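Local structure of galactose-binding lectin (Arachis hypogaea, 2PEL) at residues Asp83-Phe88 with Phe206-Ser211. The protein binds carbohydrates with specificity for D-galactose, as a calcium- and manganese-containing homotetrameric lectin of the legume family. Residues are numbered along the deposited sequence; the frame is centred on the assembly and turned at random.
With GAL (beta-D-galactopyranose), chain E; GLC (alpha-D-glucopyranose), chain B.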
ATOM      1  N   ASP A  83     -19.571  26.664  12.223  1.00 19.79           N
ATOM      2  CA  ASP A  83     -20.736  25.788  12.288  1.00 17.33           C
ATOM      3  C   ASP A  83     -20.418  24.294  12.228  1.00 15.61           C
ATOM      4  O   ASP A  83     -21.321  23.513  12.551  1.00 14.12           O
ATOM      5  CB  ASP A  83     -21.616  26.226  11.090  1.00 16.50           C
ATOM      6  CG  ASP A  83     -22.597  27.317  11.501  1.00 17.28           C
ATOM      7  OD1 ASP A  83     -23.718  27.031  11.972  1.00 16.06           O
ATOM      8  OD2 ASP A  83     -22.213  28.496  11.343  1.00 16.29           O
ATOM      9  N   GLY A  84     -19.231  23.895  11.791  1.00 14.40           N
ATOM     10  CA  GLY A  84     -18.877  22.481  11.681  1.00 12.08           C
ATOM     11  C   GLY A  84     -18.326  22.084  10.312  1.00 16.31           C
ATOM     12  O   GLY A  84     -18.239  22.890   9.374  1.00 14.60           O
ATOM     13  N   ILE A  85     -17.961  20.815  10.236  1.00 12.84           N
ATOM     14  CA  ILE A  85     -17.392  20.184   9.050  1.00 15.47           C
ATOM     15  C   ILE A  85     -18.364  19.114   8.546  1.00 16.62           C
ATOM     16  O   ILE A  85     -19.152  18.648   9.376  1.00 17.19           O
ATOM     17  CB  ILE A  85     -15.987  19.540   9.375  1.00 16.74           C
ATOM     18  CG1 ILE A  85     -14.960  20.615   9.839  1.00 13.74           C
ATOM     19  CG2 ILE A  85     -15.386  18.667   8.239  1.00 14.68           C
ATOM     20  CD1 ILE A  85     -13.603  20.001  10.315  1.00 15.82           C
ATOM     21  N   ILE A  86     -18.238  18.768   7.265  1.00 14.69           N
ATOM     22  CA  ILE A  86     -19.108  17.716   6.689  1.00 13.21           C
ATOM     23  C   ILE A  86     -18.219  16.942   5.705  1.00 13.94           C
ATOM     24  O   ILE A  86     -17.435  17.543   4.973  1.00 15.96           O
ATOM     25  CB  ILE A  86     -20.460  18.261   6.118  1.00 11.61           C
ATOM     26  CG1 ILE A  86     -21.307  17.061   5.638  1.00 10.57           C
ATOM     27  CG2 ILE A  86     -20.288  19.299   4.965  1.00  9.52           C
ATOM     28  CD1 ILE A  86     -22.770  17.319   5.211  1.00 12.90           C
ATOM     29  N   PHE A  87     -18.266  15.639   5.748  1.00 10.02           N
ATOM     30  CA  PHE A  87     -17.510  14.731   4.872  1.00 11.56           C
ATOM     31  C   PHE A  87     -18.619  14.445   3.842  1.00  8.32           C
ATOM     32  O   PHE A  87     -19.694  13.985   4.263  1.00  7.10           O
ATOM     33  CB  PHE A  87     -16.979  13.449   5.529  1.00 10.75           C
ATOM     34  CG  PHE A  87     -16.535  12.363   4.579  1.00 11.12           C
ATOM     35  CD1 PHE A  87     -15.398  12.546   3.790  1.00 11.62           C
ATOM     36  CD2 PHE A  87     -17.239  11.163   4.448  1.00 13.29           C
ATOM     37  CE1 PHE A  87     -14.959  11.572   2.890  1.00 11.03           C
ATOM     38  CE2 PHE A  87     -16.824  10.186   3.538  1.00 13.15           C
ATOM     39  CZ  PHE A  87     -15.668  10.387   2.748  1.00 10.91           C
ATOM     40  N   PHE A  88     -18.407  14.733   2.593  1.00 12.58           N
ATOM     41  CA  PHE A  88     -19.523  14.468   1.633  1.00 13.73           C
ATOM     42  C   PHE A  88     -19.062  13.835   0.329  1.00 11.31           C
ATOM     43  O   PHE A  88     -17.885  13.811  -0.098  1.00 12.64           O
ATOM     44  CB  PHE A  88     -20.290  15.795   1.432  1.00 12.79           C
ATOM     45  CG  PHE A  88     -19.603  16.797   0.547  1.00 14.11           C
ATOM     46  CD1 PHE A  88     -18.619  17.646   1.063  1.00 13.75           C
ATOM     47  CD2 PHE A  88     -19.957  16.886  -0.815  1.00 14.33           C
ATOM     48  CE1 PHE A  88     -17.970  18.580   0.236  1.00 13.97           C
ATOM     49  CE2 PHE A  88     -19.321  17.801  -1.632  1.00 15.63           C
ATOM     50  CZ  PHE A  88     -18.334  18.658  -1.114  1.00 11.83           C
ATOM     51  N   PHE A 206     -14.522  17.414   1.863  1.00 10.40           N
ATOM     52  CA  PHE A 206     -14.920  18.082   3.108  1.00 12.31           C
ATOM     53  C   PHE A 206     -15.373  19.523   2.795  1.00 15.39           C
ATOM     54  O   PHE A 206     -14.881  20.207   1.885  1.00 13.44           O
ATOM     55  CB  PHE A 206     -13.757  18.139   4.104  1.00 11.06           C
ATOM     56  CG  PHE A 206     -13.161  16.788   4.381  1.00 14.04           C
ATOM     57  CD1 PHE A 206     -12.103  16.324   3.576  1.00 11.89           C
ATOM     58  CD2 PHE A 206     -13.639  16.010   5.422  1.00 11.82           C
ATOM     59  CE1 PHE A 206     -11.567  15.076   3.803  1.00 12.72           C
ATOM     60  CE2 PHE A 206     -13.080  14.740   5.658  1.00 13.03           C
ATOM     61  CZ  PHE A 206     -12.051  14.268   4.843  1.00 11.45           C
ATOM     62  N   SER A 207     -16.312  20.027   3.576  1.00 17.88           N
ATOM     63  CA  SER A 207     -16.853  21.385   3.477  1.00 16.31           C
ATOM     64  C   SER A 207     -17.063  21.918   4.898  1.00 15.73           C
ATOM     65  O   SER A 207     -17.475  21.113   5.734  1.00 18.85           O
ATOM     66  CB  SER A 207     -18.132  21.441   2.654  1.00 13.62           C
ATOM     67  OG  SER A 207     -18.637  22.770   2.691  1.00 14.71           O
ATOM     68  N   ALA A 208     -16.779  23.177   5.146  1.00 15.57           N
ATOM     69  CA  ALA A 208     -16.974  23.846   6.454  1.00 15.09           C
ATOM     70  C   ALA A 208     -17.557  25.256   6.178  1.00 22.59           C
ATOM     71  O   ALA A 208     -17.342  25.793   5.067  1.00 19.46           O
ATOM     72  CB  ALA A 208     -15.733  23.936   7.290  1.00 13.87           C
ATOM     73  N   SER A 209     -18.319  25.802   7.137  1.00 21.72           N
ATOM     74  CA  SER A 209     -18.915  27.139   6.933  1.00 18.66           C
ATOM     75  C   SER A 209     -19.009  27.863   8.272  1.00 15.64           C
ATOM     76  O   SER A 209     -18.823  27.245   9.317  1.00 16.18           O
ATOM     77  CB  SER A 209     -20.279  27.018   6.264  1.00 17.85           C
ATOM     78  OG  SER A 209     -21.137  26.288   7.134  1.00 18.50           O
ATOM     79  N   GLY A 210     -19.251  29.147   8.199  1.00 17.06           N
ATOM     80  CA  GLY A 210     -19.417  30.095   9.324  1.00 17.44           C
ATOM     81  C   GLY A 210     -20.430  31.173   8.905  1.00 19.79           C
ATOM     82  O   GLY A 210     -20.965  31.128   7.777  1.00 19.45           O
ATOM     83  N   SER A 211     -20.734  32.097   9.796  1.00 16.75           N
ATOM     84  CA  SER A 211     -21.687  33.190   9.509  1.00 17.95           C
ATOM     85  C   SER A 211     -21.037  34.472  10.040  1.00 18.84           C
ATOM     86  O   SER A 211     -19.808  34.514  10.238  1.00 22.41           O
ATOM     87  CB  SER A 211     -23.050  32.904  10.098  1.00 19.84           C
ATOM     88  OG  SER A 211     -23.058  32.708  11.507  1.00 19.52           O
TER
HETATM   89  C1  GAL E   2     -26.257  32.239  12.988  1.00 23.70           C
HETATM   90  C2  GAL E   2     -26.142  31.160  11.913  1.00 20.77           C
HETATM   91  C3  GAL E   2     -25.750  29.831  12.501  1.00 20.36           C
HETATM   92  C4  GAL E   2     -24.509  29.961  13.363  1.00 20.46           C
HETATM   93  C5  GAL E   2     -24.823  30.984  14.438  1.00 21.36           C
HETATM   94  C6  GAL E   2     -23.670  31.255  15.364  1.00 21.23           C
HETATM   95  O2  GAL E   2     -27.296  31.083  11.133  1.00 18.16           O
HETATM   96  O3  GAL E   2     -25.668  28.802  11.515  1.00 20.84           O
HETATM   97  O4  GAL E   2     -23.302  30.400  12.715  1.00 19.02           O
HETATM   98  O5  GAL E   2     -25.119  32.261  13.812  1.00 23.63           O
HETATM   99  O6  GAL E   2     -24.070  32.312  16.222  1.00 24.98           O
HETATM  100  C1  GLC B   1     -27.420  37.453  13.085  1.00 38.78           C
HETATM  101  C2  GLC B   1     -26.061  36.967  13.566  1.00 37.95           C
HETATM  102  C3  GLC B   1     -25.655  35.760  12.709  1.00 33.23           C
HETATM  103  C4  GLC B   1     -26.713  34.660  12.927  1.00 31.67           C
HETATM  104  C5  GLC B   1     -28.085  35.169  12.542  1.00 37.50           C
HETATM  105  C6  GLC B   1     -29.257  34.258  12.837  1.00 37.16           C
HETATM  106  O1  GLC B   1     -27.145  37.788  11.684  1.00 40.82           O
HETATM  107  O2  GLC B   1     -25.150  38.133  13.485  1.00 42.39           O
HETATM  108  O3  GLC B   1     -24.495  35.149  13.269  1.00 30.07           O
HETATM  109  O4  GLC B   1     -26.256  33.461  12.291  1.00 29.01           O
HETATM  110  O5  GLC B   1     -28.346  36.408  13.206  1.00 39.52           O
HETATM  111  O6  GLC B   1     -29.333  33.904  14.248  1.00 38.18           O
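I86 and S207 face each other as a hydrogen-bonded pair of two antiparallel strands, and the few bonds between these strands illustrate how a legume lectin sets a sugar site at the ends of adjacent strands. I86 N gives its proton to S207 O at 2.9 Å, and S207 N returns one to I86 O at 3.1 Å. Farther along, A208 CA approaches G84 O at 3.3 Å, and D83 N is bonded to S209 O as the strands run out.

Apolar packing divides between two faces. On one, the F87 and F206 rings meet obliquely, planes at 49°, with F87 CD1 3.7 Å from F206 CE2; I85 and A208 extend this layer. It turns toward the opposing sheet of the jelly-roll sandwich, where W223 and F69 continue the aromatic cluster. On the other face, F88 CG sits between the backbone N and the carbonyl carbon (chi1 76°), which brings the ring against the neighbouring strand: CE1 lies 3.7 Å from S207 CB, while the backbone carbon of F206 sits at the ring edge. I86 CG2 also touches S207 CB, and the S207 hydroxyl is bonded to the carbonyl of L106.

Polar contacts to galactose gather at the loop ends. D83, preceded by a cis peptide, spreads its carboxylate across two sugar hydroxyls: OD1 accepts from galactose O3 at 2.7 Å and OD2 from O4 at 2.6 Å. S211 OG also lies 2.6 Å from galactose O4, approaching from the other segment, and N127, a calcium ligand, binds the same sugar. Holding the axial O4 from both segments is consistent with galactose specificity, since O4 is where galactose differs from glucose, and the nearby calcium probably helps position N127 and the loop beside D83.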